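Side-chain contacts in poly-gamma-glutamate hydrolase (Bacillus phage phiNIT1, PDB 3A9L), which hydrolyses the gamma-glutamyl linkages of bacterial poly-gamma-glutamate as a zinc-dependent peptidase: residues N15-G20 / S75-T80; L51-V56 / G61-F66. All coordinates share one frame; numbering follows the deposited sequence.

Contact 1. Residues N15-G20 / S75-T80; sequences NAETVG and SRLHVT. With PO4 (phosphate ion), chain D.
R76 and E17 meet across this contact in a salt bridge, the guanidinium presenting one edge, near its plane, to the carboxylate. NH2 of R76 donates to OE1 of E17 over 3.2 Å with an N-H...O angle of 161°; it reaches that oxygen on the syn side, slightly out of the carboxylate plane. The second prong, from NE of R76 to OE2 of E17 at 2.9 Å, is less certain, because OE2 lies too near an atom elsewhere in the model. The two planes are 29° apart. R76 spans the gap with a chain extended from CG to NE, whereas E17 bends at chi2 (-72°). Next in sequence, L77 supplies the apolar part: its CD2 lies 3.8 Å from CG of E17, against the aliphatic part of the glutamate. H78 turns to other partners: NE2 gives a nearly straight bond to O4 of a phosphate ion, probably from the crystallisation liquor, at 2.7 Å, while ND1 is hydrogen-bonded to D5 and the H78 ring meets that of H40. OG1 of T80 comes to 2.5 Å from O1 of the phosphate, too short to be read literally; S81 is a further partner of the ion. The loop following strand 62-68 is thus tied to E17, just after helix 10-16, and reaches the zinc site of H40, E45 and H103: V79 O is hydrogen-bonded to NE2 of H40, and H78 touches E45.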
loop_
_atom_site.group_PDB
_atom_site.type_symbol
_atom_site.label_atom_id
_atom_site.label_comp_id
_atom_site.label_asym_id
_atom_site.label_seq_id
_atom_site.Cartn_x
_atom_site.Cartn_y
_atom_site.Cartn_z
ATOM N N ASN A 15 -0.497 -6.895 -18.572
ATOM C CA ASN A 15 0.240 -7.686 -19.550
ATOM C C ASN A 15 1.056 -6.825 -20.497
ATOM O O ASN A 15 2.138 -7.219 -20.909
ATOM C CB ASN A 15 -0.726 -8.580 -20.359
ATOM C CG ASN A 15 -0.923 -9.948 -19.728
ATOM O OD1 ASN A 15 -0.159 -10.367 -18.836
ATOM N ND2 ASN A 15 -1.959 -10.656 -20.173
ATOM N N ALA A 16 0.550 -5.637 -20.806
ATOM C CA ALA A 16 1.153 -4.763 -21.805
ATOM C C ALA A 16 1.989 -3.624 -21.222
ATOM O O ALA A 16 2.966 -3.201 -21.840
ATOM C CB ALA A 16 0.085 -4.219 -22.694
ATOM N N GLU A 17 1.592 -3.113 -20.051
ATOM C CA GLU A 17 2.225 -1.927 -19.466
ATOM C C GLU A 17 3.254 -2.384 -18.454
ATOM O O GLU A 17 3.190 -3.521 -18.018
ATOM C CB GLU A 17 1.178 -1.055 -18.788
ATOM C CG GLU A 17 0.076 -0.588 -19.742
ATOM C CD GLU A 17 0.568 0.464 -20.738
ATOM O OE1 GLU A 17 1.680 1.035 -20.563
ATOM O OE2 GLU A 17 -0.190 0.744 -21.678
ATOM N N THR A 18 4.207 -1.520 -18.117
ATOM C CA THR A 18 5.305 -1.844 -17.164
ATOM C C THR A 18 5.005 -1.218 -15.804
ATOM O O THR A 18 4.797 -0.033 -15.708
ATOM C CB THR A 18 6.671 -1.339 -17.746
ATOM O OG1 THR A 18 7.048 -2.217 -18.810
ATOM C CG2 THR A 18 7.824 -1.272 -16.715
ATOM N N VAL A 19 4.953 -2.022 -14.744
ATOM C CA VAL A 19 4.659 -1.441 -13.440
ATOM C C VAL A 19 5.812 -0.550 -12.991
ATOM O O VAL A 19 6.992 -0.842 -13.269
ATOM C CB VAL A 19 4.294 -2.504 -12.422
ATOM C CG1 VAL A 19 5.472 -3.418 -12.152
ATOM C CG2 VAL A 19 3.765 -1.861 -11.133
ATOM N N GLY A 20 5.466 0.548 -12.343
ATOM C CA GLY A 20 6.454 1.528 -11.897
ATOM C C GLY A 20 6.998 2.406 -13.025
ATOM O O GLY A 20 7.836 3.283 -12.765
ATOM N N SER A 75 -4.875 8.206 -20.047
ATOM C CA SER A 75 -6.219 7.732 -20.357
ATOM C C SER A 75 -6.217 6.309 -20.885
ATOM O O SER A 75 -7.229 5.620 -20.801
ATOM C CB SER A 75 -6.942 8.645 -21.346
ATOM O OG SER A 75 -6.163 8.748 -22.504
ATOM N N ARG A 76 -5.090 5.880 -21.447
ATOM C CA ARG A 76 -4.944 4.500 -21.928
ATOM C C ARG A 76 -4.897 3.497 -20.773
ATOM O O ARG A 76 -5.080 2.298 -20.966
ATOM C CB ARG A 76 -3.722 4.346 -22.865
ATOM C CG ARG A 76 -2.367 4.227 -22.238
ATOM C CD ARG A 76 -1.339 3.767 -23.291
ATOM N NE ARG A 76 -0.042 3.434 -22.692
ATOM C CZ ARG A 76 1.013 4.256 -22.645
ATOM N NH1 ARG A 76 0.952 5.482 -23.165
ATOM N NH2 ARG A 76 2.153 3.843 -22.086
ATOM N N LEU A 77 -4.651 4.015 -19.566
ATOM C CA LEU A 77 -4.599 3.177 -18.384
ATOM C C LEU A 77 -5.989 3.101 -17.721
ATOM O O LEU A 77 -6.162 2.494 -16.642
ATOM C CB LEU A 77 -3.550 3.726 -17.423
ATOM C CG LEU A 77 -2.150 3.920 -17.986
ATOM C CD1 LEU A 77 -1.346 4.772 -17.027
ATOM C CD2 LEU A 77 -1.456 2.568 -18.249
ATOM N N HIS A 78 -6.979 3.700 -18.387
ATOM C CA HIS A 78 -8.338 3.745 -17.864
ATOM C C HIS A 78 -9.081 2.466 -18.166
ATOM O O HIS A 78 -9.297 2.127 -19.334
ATOM C CB HIS A 78 -9.096 4.979 -18.391
ATOM C CG HIS A 78 -10.509 5.078 -17.900
ATOM N ND1 HIS A 78 -11.573 4.515 -18.575
ATOM C CD2 HIS A 78 -11.035 5.689 -16.812
ATOM C CE1 HIS A 78 -12.691 4.764 -17.920
ATOM N NE2 HIS A 78 -12.393 5.479 -16.848
ATOM N N VAL A 79 -9.461 1.757 -17.100
ATOM C CA VAL A 79 -10.380 0.647 -17.199
ATOM C C VAL A 79 -11.628 1.008 -16.391
ATOM O O VAL A 79 -11.602 1.144 -15.162
ATOM C CB VAL A 79 -9.713 -0.705 -16.812
ATOM C CG1 VAL A 79 -10.724 -1.820 -16.711
ATOM C CG2 VAL A 79 -8.644 -1.095 -17.892
ATOM N N THR A 80 -12.720 1.214 -17.106
ATOM C CA THR A 80 -13.962 1.590 -16.474
ATOM C C THR A 80 -14.284 0.727 -15.234
ATOM O O THR A 80 -13.953 -0.466 -15.199
ATOM C CB THR A 80 -15.096 1.532 -17.498
ATOM O OG1 THR A 80 -16.159 2.396 -17.078
ATOM C CG2 THR A 80 -15.576 0.084 -17.697
HETATM P P PO4 D . -15.519 5.420 -15.079
HETATM O O1 PO4 D . -15.691 4.749 -16.426
HETATM O O2 PO4 D . -16.732 6.249 -14.690
HETATM O O3 PO4 D . -15.372 4.289 -14.095
HETATM O O4 PO4 D . -14.303 6.305 -15.076
#

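Contact 2. Residues L51-V56 / G61-F66; sequences LIYRVV and GSLYLF
I52 and L65 lie alongside one another, pointing opposite ways, where helix 48-59 lies on strand 62-68. Followed outward, the I52 side chain leaves the helix toward the strand, and already at CB it is 4.0 Å from CD2 of L65. The CG2 branch, anti to the backbone N, is shared between two leucines: it has CD2 of L65 on hand and stands 3.9 Å from CD1 of L63. The other branch ends in CD1, which comes to 3.5 Å from CD2 of L65, the closest approach I52 makes to the strand. The axes of the two segments are 8.8 Å apart and their N-to-C directions differ by 170°, the near-antiparallel arrangement expected for the helix of a beta-alpha-beta unit, here strand 34-42, helix 48-59 and strand 62-68; the side chain of I52 also touches S38 on the first of these strands. Y53 starts away from the strand at CB, but its ring swings back. CE1 meets CD1 of L65 at 3.3 Å, with that methyl at the ring edge and in its plane, while the ring's OH is hydrogen-bonded to E26 on strand 23-29. CD1 of L63 touches both helix residues, at CG2 of I52 and, again at 3.9 Å, at CD1 of Y53. One turn on from I52, V56 packs at the start of the strand: its CG2 lies 3.9 Å from CB of L63, and its CG1 rests 3.4 Å from the carbonyl O of G61, which accepts a hydrogen bond from Q30.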
loop_
_atom_site.group_PDB
_atom_site.type_symbol
_atom_site.label_atom_id
_atom_site.label_comp_id
_atom_site.label_asym_id
_atom_site.label_seq_id
_atom_site.Cartn_x
_atom_site.Cartn_y
_atom_site.Cartn_z
ATOM N N LEU A 51 -7.011 13.796 -2.959
ATOM C CA LEU A 51 -8.231 13.824 -2.172
ATOM C C LEU A 51 -8.345 12.564 -1.352
ATOM O O LEU A 51 -8.777 12.628 -0.230
ATOM C CB LEU A 51 -9.473 14.054 -3.043
ATOM C CG LEU A 51 -10.829 13.923 -2.337
ATOM C CD1 LEU A 51 -11.013 15.016 -1.244
ATOM C CD2 LEU A 51 -11.963 13.911 -3.325
ATOM N N ILE A 52 -7.970 11.414 -1.908
ATOM C CA ILE A 52 -8.063 10.172 -1.130
ATOM C C ILE A 52 -7.086 10.200 0.053
ATOM O O ILE A 52 -7.422 9.748 1.154
ATOM C CB ILE A 52 -7.879 8.941 -1.996
ATOM C CG1 ILE A 52 -9.209 8.632 -2.701
ATOM C CG2 ILE A 52 -7.388 7.752 -1.159
ATOM C CD1 ILE A 52 -9.068 7.852 -3.949
ATOM N N TYR A 53 -5.893 10.734 -0.182
ATOM C CA TYR A 53 -4.876 10.858 0.883
ATOM C C TYR A 53 -5.405 11.625 2.080
ATOM O O TYR A 53 -5.252 11.185 3.224
ATOM C CB TYR A 53 -3.643 11.566 0.353
ATOM C CG TYR A 53 -2.644 10.647 -0.289
ATOM C CD1 TYR A 53 -3.049 9.617 -1.133
ATOM C CD2 TYR A 53 -1.302 10.815 -0.062
ATOM C CE1 TYR A 53 -2.131 8.779 -1.714
ATOM C CE2 TYR A 53 -0.372 9.989 -0.642
ATOM C CZ TYR A 53 -0.793 8.971 -1.462
ATOM O OH TYR A 53 0.149 8.155 -2.025
ATOM N N ARG A 54 -6.013 12.775 1.799
ATOM C CA ARG A 54 -6.570 13.670 2.798
ATOM C C ARG A 54 -7.778 13.024 3.509
ATOM O O ARG A 54 -7.916 13.129 4.740
ATOM C CB ARG A 54 -6.972 15.002 2.120
ATOM C CG ARG A 54 -7.413 16.163 3.065
ATOM C CD ARG A 54 -6.247 16.603 3.977
ATOM N NE ARG A 54 -6.693 17.560 4.977
ATOM C CZ ARG A 54 -6.098 17.741 6.151
ATOM N NH1 ARG A 54 -5.024 17.020 6.472
ATOM N NH2 ARG A 54 -6.578 18.639 7.003
ATOM N N VAL A 55 -8.665 12.376 2.743
ATOM C CA VAL A 55 -9.802 11.688 3.366
ATOM C C VAL A 55 -9.356 10.559 4.306
ATOM O O VAL A 55 -9.960 10.309 5.369
ATOM C CB VAL A 55 -10.835 11.145 2.324
ATOM C CG1 VAL A 55 -11.923 10.335 3.026
ATOM C CG2 VAL A 55 -11.502 12.303 1.607
ATOM N N VAL A 56 -8.320 9.855 3.892
ATOM C CA VAL A 56 -7.763 8.778 4.694
ATOM C C VAL A 56 -7.044 9.336 5.928
ATOM O O VAL A 56 -7.155 8.769 7.035
ATOM C CB VAL A 56 -6.849 7.888 3.817
ATOM C CG1 VAL A 56 -5.916 6.990 4.669
ATOM C CG2 VAL A 56 -7.721 7.039 2.913
ATOM N N GLY A 61 -9.563 5.616 7.375
ATOM C CA GLY A 61 -10.106 4.636 6.443
ATOM C C GLY A 61 -8.961 3.922 5.754
ATOM O O GLY A 61 -7.852 4.432 5.759
ATOM N N SER A 62 -9.205 2.714 5.230
ATOM C CA SER A 62 -8.227 2.062 4.362
ATOM C C SER A 62 -8.184 2.828 3.021
ATOM O O SER A 62 -9.101 3.614 2.705
ATOM C CB SER A 62 -8.566 0.590 4.092
ATOM O OG SER A 62 -8.703 -0.202 5.255
ATOM N N LEU A 63 -7.107 2.600 2.271
ATOM C CA LEU A 63 -6.802 3.284 1.024
ATOM C C LEU A 63 -6.423 2.254 -0.024
ATOM O O LEU A 63 -5.754 1.256 0.275
ATOM C CB LEU A 63 -5.615 4.249 1.241
ATOM C CG LEU A 63 -4.853 4.943 0.101
ATOM C CD1 LEU A 63 -4.210 6.269 0.559
ATOM C CD2 LEU A 63 -3.811 4.035 -0.574
ATOM N N TYR A 64 -6.845 2.503 -1.264
ATOM C CA TYR A 64 -6.328 1.759 -2.414
ATOM C C TYR A 64 -6.301 2.730 -3.553
ATOM O O TYR A 64 -7.281 3.451 -3.720
ATOM C CB TYR A 64 -7.250 0.609 -2.788
ATOM C CG TYR A 64 -6.880 -0.019 -4.117
ATOM C CD1 TYR A 64 -7.372 0.509 -5.323
ATOM C CD2 TYR A 64 -6.053 -1.119 -4.174
ATOM C CE1 TYR A 64 -7.050 -0.046 -6.513
ATOM C CE2 TYR A 64 -5.732 -1.697 -5.379
ATOM C CZ TYR A 64 -6.222 -1.150 -6.533
ATOM O OH TYR A 64 -5.896 -1.684 -7.735
ATOM N N LEU A 65 -5.209 2.736 -4.329
ATOM C CA LEU A 65 -5.079 3.601 -5.525
ATOM C C LEU A 65 -4.394 2.892 -6.673
ATOM O O LEU A 65 -3.246 2.464 -6.537
ATOM C CB LEU A 65 -4.207 4.809 -5.199
ATOM C CG LEU A 65 -4.562 5.795 -4.127
ATOM C CD1 LEU A 65 -3.392 6.717 -3.995
ATOM C CD2 LEU A 65 -5.837 6.575 -4.522
ATOM N N PHE A 66 -5.073 2.768 -7.805
ATOM C CA PHE A 66 -4.414 2.302 -9.040
ATOM C C PHE A 66 -4.078 3.558 -9.789
ATOM O O PHE A 66 -4.986 4.283 -10.207
ATOM C CB PHE A 66 -5.339 1.389 -9.878
ATOM C CG PHE A 66 -4.679 0.809 -11.102
ATOM C CD1 PHE A 66 -4.720 1.510 -12.323
ATOM C CD2 PHE A 66 -4.054 -0.438 -11.069
ATOM C CE1 PHE A 66 -4.101 0.999 -13.466
ATOM C CE2 PHE A 66 -3.443 -0.952 -12.211
ATOM C CZ PHE A 66 -3.473 -0.231 -13.415
#

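How the contacts relate
Contact 1 and contact 2 have centres 20 Å apart, yet they adjoin through strand 62-68 and the loop that follows it: O of L77 packs 4.1 Å from CE1 of F66. Both segments of contact 2 fall in the chain between those of contact 1, so the short-range helix-strand pairing lies within the longer-range closure. The side chain of L77 in contact 1 is about 11 Å from the zinc ion and about 8 Å from that of H40, while that of I52 in contact 2 is about 10 Å from the metal and about 8 Å from that of H103. Contact 1, partly buried, mixes a salt bridge with an apolar touch, its centre about 17 Å from the chain centre; contact 2 is apolar and buried, about 8 Å from it.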